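Local coordinates for protein aminopeptidase N (Francisella tularensis subsp. tularensis, PDB 5DLL) that catalyses the zinc-dependent release of N-terminal amino acids, preferably alanine, from peptides, and probably helps to degrade intracellular peptides produced by protein breakdown, at residues S222-A227 with T261-A266; G204-I209 with Y226-D231; L477-L482 with I514-Q519. All coordinates share one frame; numbering follows the deposited sequence.

Interaction 1 (S222-A227 with T261-A266)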
ATOM      1  N   SER A 222      21.237  18.744  -0.461  1.00 50.70           N
ATOM      2  CA  SER A 222      20.835  18.939  -1.850  1.00 53.44           C
ATOM      3  C   SER A 222      19.757  17.919  -2.236  1.00 49.10           C
ATOM      4  O   SER A 222      19.941  16.712  -2.067  1.00 43.48           O
ATOM      5  CB  SER A 222      22.042  18.827  -2.784  1.00 56.22           C
ATOM      6  OG  SER A 222      21.704  19.240  -4.096  1.00 65.95           O
ATOM      7  N   LEU A 223      18.624  18.420  -2.724  1.00 49.63           N
ATOM      8  CA  LEU A 223      17.535  17.576  -3.212  1.00 50.32           C
ATOM      9  C   LEU A 223      17.544  17.608  -4.740  1.00 53.21           C
ATOM     10  O   LEU A 223      17.724  18.673  -5.339  1.00 46.62           O
ATOM     11  CB  LEU A 223      16.186  18.059  -2.668  1.00 43.65           C
ATOM     12  CG  LEU A 223      16.076  18.239  -1.148  1.00 44.52           C
ATOM     13  CD1 LEU A 223      14.646  18.586  -0.756  1.00 43.20           C
ATOM     14  CD2 LEU A 223      16.535  17.000  -0.392  1.00 44.42           C
ATOM     15  N   GLU A 224      17.368  16.444  -5.366  1.00 47.03           N
ATOM     16  CA  GLU A 224      17.513  16.326  -6.813  1.00 47.37           C
ATOM     17  C   GLU A 224      16.562  15.287  -7.397  1.00 48.56           C
ATOM     18  O   GLU A 224      16.788  14.088  -7.260  1.00 56.91           O
ATOM     19  CB  GLU A 224      18.959  15.962  -7.171  1.00 51.34           C
ATOM     20  CG  GLU A 224      20.016  16.873  -6.556  1.00 55.94           C
ATOM     21  CD  GLU A 224      21.423  16.579  -7.043  1.00 58.83           C
ATOM     22  OE1 GLU A 224      21.676  15.458  -7.542  1.00 61.85           O
ATOM     23  OE2 GLU A 224      22.281  17.479  -6.918  1.00 60.34           O
ATOM     24  N   ILE A 225      15.498  15.752  -8.045  1.00 48.58           N
ATOM     25  CA  ILE A 225      14.620  14.871  -8.812  1.00 47.93           C
ATOM     26  C   ILE A 225      15.086  14.867 -10.268  1.00 48.41           C
ATOM     27  O   ILE A 225      15.265  15.929 -10.863  1.00 49.12           O
ATOM     28  CB  ILE A 225      13.143  15.312  -8.732  1.00 46.74           C
ATOM     29  CG1 ILE A 225      12.633  15.174  -7.295  1.00 46.61           C
ATOM     30  CG2 ILE A 225      12.281  14.481  -9.676  1.00 50.08           C
ATOM     31  CD1 ILE A 225      11.212  15.657  -7.088  1.00 47.84           C
ATOM     32  N   TYR A 226      15.281  13.668 -10.820  1.00 44.27           N
ATOM     33  CA  TYR A 226      15.728  13.486 -12.199  1.00 46.17           C
ATOM     34  C   TYR A 226      14.669  12.751 -13.019  1.00 51.57           C
ATOM     35  O   TYR A 226      14.137  11.724 -12.591  1.00 44.35           O
ATOM     36  CB  TYR A 226      17.026  12.679 -12.234  1.00 47.74           C
ATOM     37  CG  TYR A 226      18.244  13.430 -11.749  1.00 49.53           C
ATOM     38  CD1 TYR A 226      18.968  14.248 -12.611  1.00 50.70           C
ATOM     39  CD2 TYR A 226      18.682  13.311 -10.434  1.00 49.57           C
ATOM     40  CE1 TYR A 226      20.090  14.935 -12.175  1.00 54.51           C
ATOM     41  CE2 TYR A 226      19.802  13.996  -9.986  1.00 53.33           C
ATOM     42  CZ  TYR A 226      20.503  14.808 -10.860  1.00 56.09           C
ATOM     43  OH  TYR A 226      21.618  15.492 -10.423  1.00 55.52           O
ATOM     44  N   ALA A 227      14.375  13.279 -14.204  1.00 54.99           N
ATOM     45  CA  ALA A 227      13.445  12.642 -15.136  1.00 51.85           C
ATOM     46  C   ALA A 227      13.656  13.196 -16.544  1.00 54.40           C
ATOM     47  O   ALA A 227      14.390  14.162 -16.733  1.00 60.13           O
ATOM     48  CB  ALA A 227      12.008  12.865 -14.691  1.00 47.27           C
ATOM     49  N   THR A 261      23.288  14.845   0.160  1.00 38.59           N
ATOM     50  CA  THR A 261      22.437  14.885  -1.034  1.00 36.76           C
ATOM     51  C   THR A 261      21.417  13.745  -1.038  1.00 31.47           C
ATOM     52  O   THR A 261      21.662  12.681  -0.489  1.00 30.30           O
ATOM     53  CB  THR A 261      23.268  14.904  -2.346  1.00 36.44           C
ATOM     54  OG1 THR A 261      22.422  14.624  -3.469  1.00 37.52           O
ATOM     55  CG2 THR A 261      24.390  13.899  -2.310  1.00 37.46           C
ATOM     56  N   PHE A 262      20.266  13.999  -1.649  1.00 30.50           N
ATOM     57  CA  PHE A 262      19.174  13.036  -1.715  1.00 31.84           C
ATOM     58  C   PHE A 262      18.555  13.136  -3.095  1.00 35.09           C
ATOM     59  O   PHE A 262      18.102  14.209  -3.499  1.00 39.31           O
ATOM     60  CB  PHE A 262      18.126  13.347  -0.649  1.00 35.54           C
ATOM     61  CG  PHE A 262      16.898  12.485  -0.728  1.00 32.17           C
ATOM     62  CD1 PHE A 262      16.864  11.241  -0.113  1.00 31.73           C
ATOM     63  CD2 PHE A 262      15.767  12.923  -1.408  1.00 32.54           C
ATOM     64  CE1 PHE A 262      15.731  10.442  -0.185  1.00 31.45           C
ATOM     65  CE2 PHE A 262      14.632  12.131  -1.482  1.00 33.15           C
ATOM     66  CZ  PHE A 262      14.612  10.887  -0.869  1.00 31.24           C
ATOM     67  N   MET A 263      18.533  12.017  -3.811  1.00 35.38           N
ATOM     68  CA  MET A 263      18.145  12.004  -5.212  1.00 34.79           C
ATOM     69  C   MET A 263      16.914  11.145  -5.434  1.00 35.41           C
ATOM     70  O   MET A 263      16.687  10.169  -4.719  1.00 36.49           O
ATOM     71  CB  MET A 263      19.298  11.476  -6.064  1.00 35.30           C
ATOM     72  CG  MET A 263      20.505  12.397  -6.108  1.00 34.75           C
ATOM     73  SD  MET A 263      21.966  11.581  -6.770  1.00 36.13           S
ATOM     74  CE  MET A 263      22.478  10.582  -5.372  1.00 35.08           C
ATOM     75  N   ILE A 264      16.115  11.537  -6.419  1.00 39.60           N
ATOM     76  CA  ILE A 264      15.011  10.723  -6.917  1.00 45.74           C
ATOM     77  C   ILE A 264      15.162  10.628  -8.427  1.00 44.86           C
ATOM     78  O   ILE A 264      15.565  11.595  -9.073  1.00 53.23           O
ATOM     79  CB  ILE A 264      13.633  11.328  -6.578  1.00 48.21           C
ATOM     80  CG1 ILE A 264      13.368  11.237  -5.073  1.00 48.06           C
ATOM     81  CG2 ILE A 264      12.522  10.624  -7.355  1.00 48.40           C
ATOM     82  CD1 ILE A 264      12.086  11.911  -4.630  1.00 41.31           C
ATOM     83  N   VAL A 265      14.854   9.457  -8.978  1.00 48.40           N
ATOM     84  CA  VAL A 265      14.872   9.250 -10.420  1.00 44.78           C
ATOM     85  C   VAL A 265      13.549   8.622 -10.847  1.00 45.46           C
ATOM     86  O   VAL A 265      13.166   7.565 -10.341  1.00 39.07           O
ATOM     87  CB  VAL A 265      16.053   8.359 -10.853  1.00 42.66           C
ATOM     88  CG1 VAL A 265      16.072   8.197 -12.370  1.00 40.64           C
ATOM     89  CG2 VAL A 265      17.370   8.942 -10.349  1.00 41.20           C
ATOM     90  N   ALA A 266      12.860   9.289 -11.771  1.00 50.91           N
ATOM     91  CA  ALA A 266      11.569   8.833 -12.280  1.00 58.42           C
ATOM     92  C   ALA A 266      11.683   8.387 -13.732  1.00 65.20           C
ATOM     93  O   ALA A 266      12.094   9.167 -14.600  1.00 75.21           O
ATOM     94  CB  ALA A 266      10.538   9.940 -12.153  1.00 68.19           C
TER

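Interaction 2 (G204-I209 with Y226-D231)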
ATOM      1  N   GLY A 204      22.236   8.416 -17.550  1.00 38.85           N
ATOM      2  CA  GLY A 204      21.416   8.820 -18.688  1.00 40.71           C
ATOM      3  C   GLY A 204      21.451  10.299 -18.995  1.00 41.73           C
ATOM      4  O   GLY A 204      22.153  11.067 -18.339  1.00 45.76           O
ATOM      5  N   ASP A 205      20.686  10.683 -20.011  1.00 45.95           N
ATOM      6  CA  ASP A 205      20.471  12.085 -20.360  1.00 52.23           C
ATOM      7  C   ASP A 205      19.138  12.534 -19.739  1.00 54.18           C
ATOM      8  O   ASP A 205      18.070  12.408 -20.350  1.00 59.61           O
ATOM      9  CB  ASP A 205      20.463  12.229 -21.888  1.00 56.60           C
ATOM     10  CG  ASP A 205      20.565  13.671 -22.356  1.00 58.71           C
ATOM     11  OD1 ASP A 205      20.464  14.597 -21.525  1.00 60.35           O
ATOM     12  OD2 ASP A 205      20.741  13.873 -23.579  1.00 54.78           O
ATOM     13  N   LEU A 206      19.208  13.042 -18.510  1.00 56.11           N
ATOM     14  CA  LEU A 206      18.012  13.371 -17.734  1.00 52.71           C
ATOM     15  C   LEU A 206      17.976  14.829 -17.302  1.00 50.45           C
ATOM     16  O   LEU A 206      18.987  15.380 -16.859  1.00 51.67           O
ATOM     17  CB  LEU A 206      17.932  12.488 -16.486  1.00 50.60           C
ATOM     18  CG  LEU A 206      17.718  10.992 -16.732  1.00 55.10           C
ATOM     19  CD1 LEU A 206      17.846  10.219 -15.429  1.00 55.10           C
ATOM     20  CD2 LEU A 206      16.367  10.726 -17.382  1.00 54.63           C
ATOM     21  N   ALA A 207      16.798  15.439 -17.433  1.00 49.98           N
ATOM     22  CA  ALA A 207      16.520  16.747 -16.845  1.00 50.86           C
ATOM     23  C   ALA A 207      16.396  16.610 -15.328  1.00 53.80           C
ATOM     24  O   ALA A 207      16.259  15.501 -14.801  1.00 55.28           O
ATOM     25  CB  ALA A 207      15.244  17.333 -17.429  1.00 49.69           C
ATOM     26  N   SER A 208      16.431  17.740 -14.628  1.00 59.57           N
ATOM     27  CA  SER A 208      16.417  17.726 -13.171  1.00 51.63           C
ATOM     28  C   SER A 208      15.721  18.936 -12.556  1.00 53.54           C
ATOM     29  O   SER A 208      15.699  20.019 -13.138  1.00 57.45           O
ATOM     30  CB  SER A 208      17.853  17.651 -12.643  1.00 47.67           C
ATOM     31  OG  SER A 208      18.601  18.794 -13.023  1.00 42.71           O
ATOM     32  N   ILE A 209      15.147  18.719 -11.376  1.00 58.31           N
ATOM     33  CA  ILE A 209      14.729  19.788 -10.475  1.00 54.90           C
ATOM     34  C   ILE A 209      15.637  19.699  -9.250  1.00 50.18           C
ATOM     35  O   ILE A 209      15.605  18.709  -8.521  1.00 47.01           O
ATOM     36  CB  ILE A 209      13.265  19.615 -10.009  1.00 55.91           C
ATOM     37  CG1 ILE A 209      12.302  19.718 -11.193  1.00 54.90           C
ATOM     38  CG2 ILE A 209      12.912  20.647  -8.941  1.00 55.69           C
ATOM     39  CD1 ILE A 209      10.916  19.184 -10.893  1.00 55.09           C
ATOM     40  N   TYR A 226      15.281  13.668 -10.820  1.00 44.27           N
ATOM     41  CA  TYR A 226      15.728  13.486 -12.199  1.00 46.17           C
ATOM     42  C   TYR A 226      14.669  12.751 -13.019  1.00 51.57           C
ATOM     43  O   TYR A 226      14.137  11.724 -12.591  1.00 44.35           O
ATOM     44  CB  TYR A 226      17.026  12.679 -12.234  1.00 47.74           C
ATOM     45  CG  TYR A 226      18.244  13.430 -11.749  1.00 49.53           C
ATOM     46  CD1 TYR A 226      18.968  14.248 -12.611  1.00 50.70           C
ATOM     47  CD2 TYR A 226      18.682  13.311 -10.434  1.00 49.57           C
ATOM     48  CE1 TYR A 226      20.090  14.935 -12.175  1.00 54.51           C
ATOM     49  CE2 TYR A 226      19.802  13.996  -9.986  1.00 53.33           C
ATOM     50  CZ  TYR A 226      20.503  14.808 -10.860  1.00 56.09           C
ATOM     51  OH  TYR A 226      21.618  15.492 -10.423  1.00 55.52           O
ATOM     52  N   ALA A 227      14.375  13.279 -14.204  1.00 54.99           N
ATOM     53  CA  ALA A 227      13.445  12.642 -15.136  1.00 51.85           C
ATOM     54  C   ALA A 227      13.656  13.196 -16.544  1.00 54.40           C
ATOM     55  O   ALA A 227      14.390  14.162 -16.733  1.00 60.13           O
ATOM     56  CB  ALA A 227      12.008  12.865 -14.691  1.00 47.27           C
ATOM     57  N   PHE A 228      13.014  12.578 -17.529  1.00 59.77           N
ATOM     58  CA  PHE A 228      13.131  13.030 -18.913  1.00 63.93           C
ATOM     59  C   PHE A 228      12.545  14.431 -19.073  1.00 63.21           C
ATOM     60  O   PHE A 228      11.701  14.852 -18.282  1.00 58.69           O
ATOM     61  CB  PHE A 228      12.420  12.063 -19.867  1.00 74.90           C
ATOM     62  CG  PHE A 228      13.127  10.746 -20.047  1.00 75.27           C
ATOM     63  CD1 PHE A 228      14.338  10.680 -20.727  1.00 80.97           C
ATOM     64  CD2 PHE A 228      12.571   9.567 -19.559  1.00 78.54           C
ATOM     65  CE1 PHE A 228      14.986   9.469 -20.903  1.00 87.38           C
ATOM     66  CE2 PHE A 228      13.216   8.354 -19.734  1.00 77.69           C
ATOM     67  CZ  PHE A 228      14.424   8.304 -20.406  1.00 82.37           C
ATOM     68  N   LYS A 229      12.998  15.140 -20.103  1.00 64.20           N
ATOM     69  CA  LYS A 229      12.538  16.496 -20.404  1.00 71.55           C
ATOM     70  C   LYS A 229      11.009  16.632 -20.362  1.00 64.42           C
ATOM     71  O   LYS A 229      10.484  17.602 -19.817  1.00 63.60           O
ATOM     72  CB  LYS A 229      13.075  16.922 -21.782  1.00 93.21           C
ATOM     73  CG  LYS A 229      12.592  18.273 -22.303  1.00107.90           C
ATOM     74  CD  LYS A 229      12.933  19.415 -21.360  1.00107.05           C
ATOM     75  CE  LYS A 229      12.572  20.756 -21.980  1.00111.97           C
ATOM     76  NZ  LYS A 229      12.756  21.880 -21.020  1.00111.19           N
ATOM     77  N   GLN A 230      10.307  15.654 -20.928  1.00 64.33           N
ATOM     78  CA  GLN A 230       8.844  15.718 -21.063  1.00 69.67           C
ATOM     79  C   GLN A 230       8.075  15.404 -19.766  1.00 72.42           C
ATOM     80  O   GLN A 230       6.923  15.820 -19.608  1.00 67.80           O
ATOM     81  CB  GLN A 230       8.359  14.814 -22.210  1.00 69.97           C
ATOM     82  CG  GLN A 230       8.718  13.335 -22.087  1.00 76.09           C
ATOM     83  CD  GLN A 230      10.060  12.971 -22.709  1.00 80.06           C
ATOM     84  OE1 GLN A 230      10.957  13.810 -22.837  1.00 72.91           O
ATOM     85  NE2 GLN A 230      10.207  11.706 -23.086  1.00 76.89           N
ATOM     86  N   ASP A 231       8.713  14.677 -18.847  1.00 74.89           N
ATOM     87  CA  ASP A 231       8.097  14.298 -17.568  1.00 71.44           C
ATOM     88  C   ASP A 231       8.387  15.272 -16.408  1.00 64.72           C
ATOM     89  O   ASP A 231       7.623  15.331 -15.440  1.00 53.69           O
ATOM     90  CB  ASP A 231       8.565  12.890 -17.158  1.00 81.98           C
ATOM     91  CG  ASP A 231       8.105  11.799 -18.124  1.00 81.23           C
ATOM     92  OD1 ASP A 231       7.038  11.957 -18.755  1.00 72.36           O
ATOM     93  OD2 ASP A 231       8.809  10.770 -18.237  1.00 80.53           O
TER

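Interaction 3 (L477-L482 with I514-Q519)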
ATOM      1  N   LEU A 477     -14.670 -10.531  28.198  1.00 81.19           N
ATOM      2  CA  LEU A 477     -14.247 -10.710  26.811  1.00 83.72           C
ATOM      3  C   LEU A 477     -13.651 -12.099  26.633  1.00 82.83           C
ATOM      4  O   LEU A 477     -13.036 -12.629  27.557  1.00 83.19           O
ATOM      5  CB  LEU A 477     -13.208  -9.652  26.433  1.00 80.72           C
ATOM      6  CG  LEU A 477     -13.668  -8.190  26.485  1.00 78.26           C
ATOM      7  CD1 LEU A 477     -12.486  -7.251  26.297  1.00 74.03           C
ATOM      8  CD2 LEU A 477     -14.743  -7.913  25.442  1.00 77.08           C
ATOM      9  N   GLU A 478     -13.835 -12.676  25.447  1.00 86.15           N
ATOM     10  CA  GLU A 478     -13.321 -14.012  25.138  1.00 92.26           C
ATOM     11  C   GLU A 478     -12.769 -14.090  23.716  1.00 85.73           C
ATOM     12  O   GLU A 478     -13.528 -14.097  22.742  1.00 79.76           O
ATOM     13  CB  GLU A 478     -14.410 -15.071  25.326  1.00 99.61           C
ATOM     14  CG  GLU A 478     -13.970 -16.481  24.949  1.00106.30           C
ATOM     15  CD  GLU A 478     -14.915 -17.547  25.459  1.00113.89           C
ATOM     16  OE1 GLU A 478     -16.118 -17.249  25.626  1.00108.09           O
ATOM     17  OE2 GLU A 478     -14.454 -18.685  25.691  1.00110.79           O
ATOM     18  N   GLN A 479     -11.446 -14.171  23.613  1.00 80.17           N
ATOM     19  CA  GLN A 479     -10.780 -14.284  22.318  1.00 76.97           C
ATOM     20  C   GLN A 479     -10.630 -15.746  21.903  1.00 76.23           C
ATOM     21  O   GLN A 479     -10.102 -16.569  22.652  1.00 73.82           O
ATOM     22  CB  GLN A 479      -9.415 -13.592  22.330  1.00 71.10           C
ATOM     23  CG  GLN A 479      -8.477 -14.025  23.445  1.00 70.85           C
ATOM     24  CD  GLN A 479      -7.025 -13.935  23.042  1.00 68.07           C
ATOM     25  OE1 GLN A 479      -6.637 -14.415  21.977  1.00 68.25           O
ATOM     26  NE2 GLN A 479      -6.212 -13.322  23.893  1.00 68.07           N
ATOM     27  N   THR A 480     -11.112 -16.052  20.704  1.00 76.71           N
ATOM     28  CA  THR A 480     -11.024 -17.393  20.139  1.00 78.38           C
ATOM     29  C   THR A 480     -10.647 -17.265  18.662  1.00 78.29           C
ATOM     30  O   THR A 480     -11.245 -16.481  17.923  1.00 77.83           O
ATOM     31  CB  THR A 480     -12.345 -18.193  20.327  1.00 79.35           C
ATOM     32  OG1 THR A 480     -12.283 -19.419  19.590  1.00 75.06           O
ATOM     33  CG2 THR A 480     -13.578 -17.392  19.872  1.00 80.89           C
ATOM     34  N   THR A 481      -9.636 -18.022  18.248  1.00 79.06           N
ATOM     35  CA  THR A 481      -9.146 -17.977  16.872  1.00 78.75           C
ATOM     36  C   THR A 481      -9.069 -19.407  16.322  1.00 82.91           C
ATOM     37  O   THR A 481      -8.406 -20.274  16.894  1.00 90.68           O
ATOM     38  CB  THR A 481      -7.794 -17.227  16.775  1.00 80.33           C
ATOM     39  OG1 THR A 481      -7.205 -17.432  15.484  1.00 81.29           O
ATOM     40  CG2 THR A 481      -6.824 -17.673  17.863  1.00 85.01           C
ATOM     41  N   LEU A 482      -9.771 -19.642  15.217  1.00 79.87           N
ATOM     42  CA  LEU A 482      -9.976 -20.991  14.690  1.00 80.47           C
ATOM     43  C   LEU A 482      -8.737 -21.537  13.970  1.00 77.59           C
ATOM     44  O   LEU A 482      -7.869 -20.766  13.561  1.00 72.66           O
ATOM     45  CB  LEU A 482     -11.169 -20.993  13.726  1.00 80.55           C
ATOM     46  CG  LEU A 482     -12.519 -20.563  14.305  1.00 81.90           C
ATOM     47  CD1 LEU A 482     -13.549 -20.460  13.190  1.00 82.67           C
ATOM     48  CD2 LEU A 482     -12.982 -21.527  15.390  1.00 83.97           C
ATOM     49  N   ILE A 514      -7.423  -1.016  27.964  1.00 68.15           N
ATOM     50  CA  ILE A 514      -7.314  -2.241  28.764  1.00 70.35           C
ATOM     51  C   ILE A 514      -6.755  -3.376  27.905  1.00 69.91           C
ATOM     52  O   ILE A 514      -6.766  -3.299  26.673  1.00 65.85           O
ATOM     53  CB  ILE A 514      -8.653  -2.650  29.426  1.00 71.37           C
ATOM     54  CG1 ILE A 514      -9.744  -2.915  28.383  1.00 70.57           C
ATOM     55  CG2 ILE A 514      -9.107  -1.578  30.405  1.00 72.05           C
ATOM     56  CD1 ILE A 514     -10.966  -3.603  28.951  1.00 72.79           C
ATOM     57  N   GLU A 515      -6.271  -4.426  28.564  1.00 70.88           N
ATOM     58  CA  GLU A 515      -5.538  -5.491  27.888  1.00 68.46           C
ATOM     59  C   GLU A 515      -6.183  -6.849  28.110  1.00 66.50           C
ATOM     60  O   GLU A 515      -6.670  -7.138  29.201  1.00 68.33           O
ATOM     61  CB  GLU A 515      -4.091  -5.508  28.381  1.00 69.00           C
ATOM     62  CG  GLU A 515      -3.286  -4.318  27.881  1.00 67.51           C
ATOM     63  CD  GLU A 515      -2.130  -3.951  28.790  1.00 68.64           C
ATOM     64  OE1 GLU A 515      -1.532  -4.853  29.410  1.00 69.31           O
ATOM     65  OE2 GLU A 515      -1.814  -2.748  28.874  1.00 70.54           O
ATOM     66  N   LEU A 516      -6.183  -7.668  27.061  1.00 65.03           N
ATOM     67  CA  LEU A 516      -6.667  -9.043  27.134  1.00 66.95           C
ATOM     68  C   LEU A 516      -5.519 -10.001  26.818  1.00 69.24           C
ATOM     69  O   LEU A 516      -5.204 -10.242  25.652  1.00 67.82           O
ATOM     70  CB  LEU A 516      -7.829  -9.248  26.162  1.00 63.99           C
ATOM     71  CG  LEU A 516      -8.426 -10.653  26.075  1.00 64.82           C
ATOM     72  CD1 LEU A 516      -9.010 -11.085  27.410  1.00 65.93           C
ATOM     73  CD2 LEU A 516      -9.484 -10.696  24.983  1.00 64.46           C
ATOM     74  N   LYS A 517      -4.904 -10.537  27.872  1.00 72.99           N
ATOM     75  CA  LYS A 517      -3.748 -11.426  27.756  1.00 75.36           C
ATOM     76  C   LYS A 517      -4.127 -12.873  28.047  1.00 78.23           C
ATOM     77  O   LYS A 517      -3.270 -13.679  28.408  1.00 82.37           O
ATOM     78  CB  LYS A 517      -2.662 -10.999  28.749  1.00 76.01           C
ATOM     79  CG  LYS A 517      -2.298  -9.528  28.711  1.00 75.77           C
ATOM     80  CD  LYS A 517      -1.203  -9.236  29.718  1.00 81.01           C
ATOM     81  CE  LYS A 517      -0.998  -7.745  29.896  1.00 83.45           C
ATOM     82  NZ  LYS A 517       0.181  -7.436  30.750  1.00 85.54           N
ATOM     83  N   GLU A 518      -5.403 -13.207  27.876  1.00 79.61           N
ATOM     84  CA  GLU A 518      -5.944 -14.463  28.381  1.00 85.23           C
ATOM     85  C   GLU A 518      -7.084 -14.936  27.484  1.00 87.26           C
ATOM     86  O   GLU A 518      -7.653 -14.145  26.730  1.00 87.05           O
ATOM     87  CB  GLU A 518      -6.433 -14.247  29.819  1.00 89.15           C
ATOM     88  CG  GLU A 518      -6.598 -15.506  30.655  1.00 93.57           C
ATOM     89  CD  GLU A 518      -6.942 -15.202  32.107  1.00 98.64           C
ATOM     90  OE1 GLU A 518      -6.348 -14.265  32.684  1.00 98.57           O
ATOM     91  OE2 GLU A 518      -7.804 -15.903  32.678  1.00 96.86           O
ATOM     92  N   GLN A 519      -7.401 -16.227  27.558  1.00 64.98           N
ATOM     93  CA  GLN A 519      -8.526 -16.803  26.807  1.00 77.49           C
ATOM     94  C   GLN A 519      -9.850 -16.119  27.178  1.00 81.35           C
ATOM     95  O   GLN A 519     -10.669 -15.809  26.306  1.00 65.77           O
ATOM     96  CB  GLN A 519      -8.607 -18.320  27.055  1.00 87.48           C
ATOM     97  CG  GLN A 519      -9.818 -19.027  26.450  1.00 93.17           C
ATOM     98  CD  GLN A 519      -9.931 -18.841  24.949  1.00105.86           C
ATOM     99  OE1 GLN A 519      -8.925 -18.737  24.244  1.00124.30           O
ATOM    100  NE2 GLN A 519     -11.163 -18.804  24.450  1.00107.55           N
TER

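Interaction 1 (S222-A227 with T261-A266)
Five backbone hydrogen bonds join 222-227 to 261-266, two parallel strands whose N-to-C directions differ by 15°. They are adjacent strands of a beta-alpha-beta crossover completed by helix 236-253. Alternate residues do the bonding: Ser-222 O, Glu-224 N and O, and Tyr-226 N and O engage Phe-262 N and O, Ile-264 N and O, and Ala-266 N. The straightest bond runs from Ala-266 N to Tyr-226 O, with 171° at the hydrogen. Glu-224 N reaches Phe-262 O along a more bent path, at 3.0 Å. The intervening residues lend CA-H groups to the same carbonyls, as where Met-263 CA lies 3.2 Å from Glu-224 O.

Apolar packing occupies the face of Leu-223, Ile-225, Phe-262 and Ile-264. The two isoleucines lie side by side and point the same way, each with CG1 anti to its carbonyl carbon, and Ile-225 CG1 rests 4.0 Å from Ile-264 CB. Leu-223 crosses Phe-262 obliquely, its CD2 methyl against the phenylalanine CB, while Tyr-257 meets the Phe-262 ring edge-to-face.

On the opposite face a polar cluster forms along 222-227. Tyr-226 OH donates to Glu-224 OE1 at 2.9 Å, approaching from above the carboxylate plane. Glu-224 extends beyond CG beside Met-263, so that Glu-224 OE1 also lies 3.6 Å from Met-263 CG. Ser-222 OG gives Glu-224 OE2 a weak bond of 3.4 Å.

The Phe-262 side chain is about 13 Å from the bound zinc, near the metal site without belonging to it. One firm hydroxyl bond to OE1, a weak one to OE2 and the neighbouring Lys-210 would together tend to keep Glu-224 ionised, although Met-263 lies alongside it, while the other face relies on hydrocarbon contact alone between the two strands.

Interaction 2 (G204-I209 with Y226-D231)
The open end of a beta hairpin, formed by strands 207-214 and 220-227 at the margin of a mixed sheet, brings 204-209 against 226-231. Ala-207 and Ala-227 make the last hydrogen-bonded antiparallel pair before the chains part. Ala-227 N donates to Ala-207 O at 3.0 Å, from above the carbonyl plane. The return bond from Ala-207 N to Ala-227 O is weak, its angle at the hydrogen only 115°, as the backbones are already diverging.

Next to it, Ser-208 and Tyr-226 form a non-hydrogen-bonded pair. Ser-208 CB sits 3.5 Å from Tyr-226 CE1, approaching the ring obliquely, while its OG, between the backbone N and the carbonyl carbon, makes a weak bond to Lys-210 NZ. Ala-207 CB lies 3.4 Å from Ala-227 O and also packs against Lys-229 CA.

Leu-206 divides its two methyls between aromatic residues. Leu-206 CD1 lies 4.1 Å from Tyr-226 CB, with the two side chains crossing at about a right angle. The other methyl lies over one face of the Phe-228 ring in a CH-pi contact: CD2 of Leu-206 stands 4.0 Å from the ring centroid of Phe-228, 16° off the normal.

Interaction 3 (L477-L482 with I514-Q519)
This is a partly buried contact between the end of strand 472-480 and the end of strand 508-516 with the connection after it, with leucine packing on its inner side and mainly weak polar contacts toward the surface. Leu-477 and Leu-516 each point CB toward the other segment, and Leu-516 CD2 comes within 4.1 Å of Leu-477 CB. Leu-516 CD2 also lies 3.8 Å from Gln-479 CG, where the side chains of Leu-516 and Gln-479 slide past each other in opposite directions. Tyr-523 of strand 520-525 touches both leucines.

The segments lie in the Ig-like domain, where strands 472-480 and 508-516 belong to different sheets. Residues 517-519 carry the chain from the second sheet to strand 520-525, which pairs antiparallel with 472-480 in the first, so the contact spans the crossing between sheets.

Gln-479 works at this junction with both its backbone and its side chain. Its CG takes the crowded position between the backbone N and the carbonyl carbon (chi1 53°), and the bend at chi2 brings the amide to the backbone of the connection. Gln-479 NE2 makes a weak bond of 3.3 Å to Glu-518 O and also hydrogen-bonds to Leu-493 O, so NE2 has two carbonyl acceptors, one of them only weakly bound. Gln-479 N gives a second weak bond, 3.2 Å, to Gln-519 O. Glu-478 CA makes a CA-H...O contact of 3.4 Å to the same Gln-519 O.

Gln-519 folds back toward the strand: CG is anti to the backbone N and the chain bends at chi2 (57°), bringing the end of the amide up to Gln-479 O. Gln-519 NE2 comes 3.5 Å from Glu-478 OE2, with the amide and carboxylate planes turned 67° apart.

Interactions 1 and 2 are neighbours in one mixed sheet: they share strand 220-227, with Tyr-226 and Ala-227 in both, so the middle strand is bonded in parallel on one edge and antiparallel on the other. Ile-225 O to Ile-209 N, probably a hydrogen bond, and Val-265 CG1 against Leu-206 CD1 tie them. Interaction 1 is buried and regular, with a full backbone ladder; interaction 2, at the open end of the hairpin, where the chains diverge, is partly buried and has one good bond and one weak one. Interaction 3, also partly buried, lies in the Ig-like domain, its centre about 48 Å from that of interaction 1. There weak bonds, one from a side-chain amide, replace a ladder.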